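Local coordinates for chromosome partition protein Smc (Pyrococcus furiosus, PDB 3NWC) that probably takes part in chromosome condensation and partitioning, dimerizing and binding DNA through its hinge domain, at residues D130-S136 against V147-I152. Numbering follows the deposited sequence.
Sequences DTVIVNS and VRMVTI
Arg-148 reaches across to Thr-131 where strands 131-134 and 148-151 of the SMC hinge domain run parallel. Its CB lies 3.4 Å from the carbonyl O of Asp-130. CG starts an extended run to NE, anti to the backbone N (chi1 -171°), and this carries CD to 3.3 Å from Thr-131 OG1, with Asp-130 OD1 a little farther off. At the tip, NH1 donates to Thr-131 OG1 over 2.9 Å; the bond is nearly straight (160° at the hydrogen), and OG1 sits at the guanidinium edge, close to its plane. NH1 also bonds the carbonyl O of Ala-58, tying the sheet to helix 52-59. Cut back to an alanine here, the side chain would probably leave Thr-131 OG1 and Ala-58 O without this donor.

Farther along, Val-132 uses both its backbone N and its O: N donates to Arg-148 O at 2.8 Å, while O accepts from Val-150 N. Val-134 N then bonds Val-150 O. On the Arg-148 face, Val-150 CG1 touches both Thr-131 CG2 (3.8 Å) and Ile-133 CG1 (3.9 Å); on the other, Val-134 CG1 meets Met-149 CG at 4.0 Å. A water bridges Asp-130 O and Arg-148 N. Two neutral oxygens at NH1 thus probably restrict turning of the guanidinium, while Asp-130 OD1, 4.7 Å from Arg-148 NE, offers at most a through-space attraction.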
loop_
_atom_site.group_PDB
_atom_site.type_symbol
_atom_site.label_atom_id
_atom_site.label_comp_id
_atom_site.label_asym_id
_atom_site.label_seq_id
_atom_site.Cartn_x
_atom_site.Cartn_y
_atom_site.Cartn_z
ATOM N N ASP A 130 -1.661 -8.446 -13.664
ATOM C CA ASP A 130 -0.951 -9.699 -13.476
ATOM C C ASP A 130 -1.459 -10.488 -12.281
ATOM O O ASP A 130 -0.813 -11.427 -11.840
ATOM C CB ASP A 130 0.576 -9.493 -13.445
ATOM C CG ASP A 130 1.068 -8.782 -12.186
ATOM O OD1 ASP A 130 0.261 -8.217 -11.419
ATOM O OD2 ASP A 130 2.296 -8.781 -11.968
ATOM N N THR A 131 -2.646 -10.125 -11.787
ATOM C CA THR A 131 -3.251 -10.883 -10.698
ATOM C C THR A 131 -4.059 -12.077 -11.193
ATOM O O THR A 131 -4.904 -11.953 -12.066
ATOM C CB THR A 131 -4.160 -10.003 -9.800
ATOM O OG1 THR A 131 -3.396 -8.902 -9.313
ATOM C CG2 THR A 131 -4.676 -10.801 -8.613
ATOM N N VAL A 132 -3.806 -13.221 -10.575
ATOM C CA VAL A 132 -4.568 -14.421 -10.820
ATOM C C VAL A 132 -5.323 -14.848 -9.578
ATOM O O VAL A 132 -4.817 -14.759 -8.452
ATOM C CB VAL A 132 -3.615 -15.552 -11.299
ATOM C CG1 VAL A 132 -4.377 -16.832 -11.540
ATOM C CG2 VAL A 132 -2.876 -15.105 -12.549
ATOM N N ILE A 133 -6.560 -15.293 -9.787
ATOM C CA ILE A 133 -7.395 -15.785 -8.704
ATOM C C ILE A 133 -7.251 -17.297 -8.638
ATOM O O ILE A 133 -7.404 -17.994 -9.650
ATOM C CB ILE A 133 -8.867 -15.419 -8.936
ATOM C CG1 ILE A 133 -9.009 -13.906 -9.144
ATOM C CG2 ILE A 133 -9.732 -15.905 -7.782
ATOM C CD1 ILE A 133 -10.403 -13.465 -9.569
ATOM N N VAL A 134 -6.926 -17.788 -7.449
ATOM C CA VAL A 134 -6.793 -19.212 -7.187
ATOM C C VAL A 134 -7.718 -19.589 -6.026
ATOM O O VAL A 134 -8.152 -18.725 -5.258
ATOM C CB VAL A 134 -5.339 -19.585 -6.853
ATOM C CG1 VAL A 134 -4.395 -19.042 -7.929
ATOM C CG2 VAL A 134 -4.948 -19.038 -5.496
ATOM N N ASN A 135 -8.021 -20.875 -5.900
ATOM C CA ASN A 135 -9.045 -21.320 -4.955
ATOM C C ASN A 135 -8.636 -21.359 -3.481
ATOM O O ASN A 135 -9.479 -21.170 -2.604
ATOM C CB ASN A 135 -9.604 -22.679 -5.380
ATOM C CG ASN A 135 -10.201 -22.648 -6.767
ATOM O OD1 ASN A 135 -9.483 -22.716 -7.767
ATOM N ND2 ASN A 135 -11.523 -22.547 -6.840
ATOM N N SER A 136 -7.363 -21.623 -3.201
ATOM C CA SER A 136 -6.907 -21.699 -1.811
ATOM C C SER A 136 -5.403 -21.488 -1.636
ATOM O O SER A 136 -4.671 -21.343 -2.611
ATOM C CB SER A 136 -7.346 -23.019 -1.166
ATOM O OG SER A 136 -7.387 -24.069 -2.114
ATOM N N VAL A 147 4.152 -15.479 -9.449
ATOM C CA VAL A 147 2.835 -15.097 -9.949
ATOM C C VAL A 147 2.115 -14.274 -8.875
ATOM O O VAL A 147 2.152 -14.641 -7.702
ATOM C CB VAL A 147 1.977 -16.337 -10.255
ATOM C CG1 VAL A 147 0.658 -15.925 -10.897
ATOM C CG2 VAL A 147 2.743 -17.320 -11.146
ATOM N N ARG A 148 1.486 -13.165 -9.256
ATOM C CA ARG A 148 0.624 -12.462 -8.284
ATOM C C ARG A 148 -0.705 -13.195 -8.167
ATOM O O ARG A 148 -1.413 -13.370 -9.155
ATOM C CB ARG A 148 0.403 -10.995 -8.659
ATOM C CG ARG A 148 -0.310 -10.169 -7.561
ATOM C CD ARG A 148 -0.419 -8.694 -7.943
ATOM N NE ARG A 148 -0.494 -7.814 -6.768
ATOM C CZ ARG A 148 -1.621 -7.304 -6.277
ATOM N NH1 ARG A 148 -2.785 -7.577 -6.850
ATOM N NH2 ARG A 148 -1.579 -6.511 -5.210
HETATM N N MSE A 149 -1.050 -13.619 -6.951
HETATM C CA MSE A 149 -2.262 -14.400 -6.740
HETATM C C MSE A 149 -3.095 -13.849 -5.588
HETATM O O MSE A 149 -2.573 -13.293 -4.624
HETATM C CB MSE A 149 -1.919 -15.860 -6.450
HETATM C CG MSE A 149 -1.207 -16.568 -7.597
HETATM SE SE MSE A 149 -0.404 -18.220 -6.953
HETATM C CE MSE A 149 0.933 -17.447 -5.761
ATOM N N VAL A 150 -4.401 -14.024 -5.694
ATOM C CA VAL A 150 -5.279 -13.733 -4.569
ATOM C C VAL A 150 -6.152 -14.969 -4.426
ATOM O O VAL A 150 -6.579 -15.532 -5.427
ATOM C CB VAL A 150 -6.106 -12.449 -4.808
ATOM C CG1 VAL A 150 -6.942 -12.545 -6.112
ATOM C CG2 VAL A 150 -6.981 -12.150 -3.614
ATOM N N THR A 151 -6.374 -15.432 -3.204
ATOM C CA THR A 151 -7.262 -16.582 -3.021
ATOM C C THR A 151 -8.689 -16.093 -2.926
ATOM O O THR A 151 -8.932 -14.929 -2.643
ATOM C CB THR A 151 -6.925 -17.422 -1.776
ATOM O OG1 THR A 151 -7.240 -16.685 -0.585
ATOM C CG2 THR A 151 -5.459 -17.817 -1.777
ATOM N N ILE A 152 -9.639 -16.987 -3.167
ATOM C CA ILE A 152 -11.035 -16.617 -3.126
ATOM C C ILE A 152 -11.413 -16.102 -1.738
ATOM O O ILE A 152 -12.313 -15.292 -1.602
ATOM C CB ILE A 152 -11.942 -17.807 -3.503
ATOM C CG1 ILE A 152 -11.922 -18.009 -5.014
ATOM C CG2 ILE A 152 -13.369 -17.546 -3.068
ATOM C CD1 ILE A 152 -12.767 -16.992 -5.755
HETATM O O HOH W 1 1.561 -12.594 -12.116
#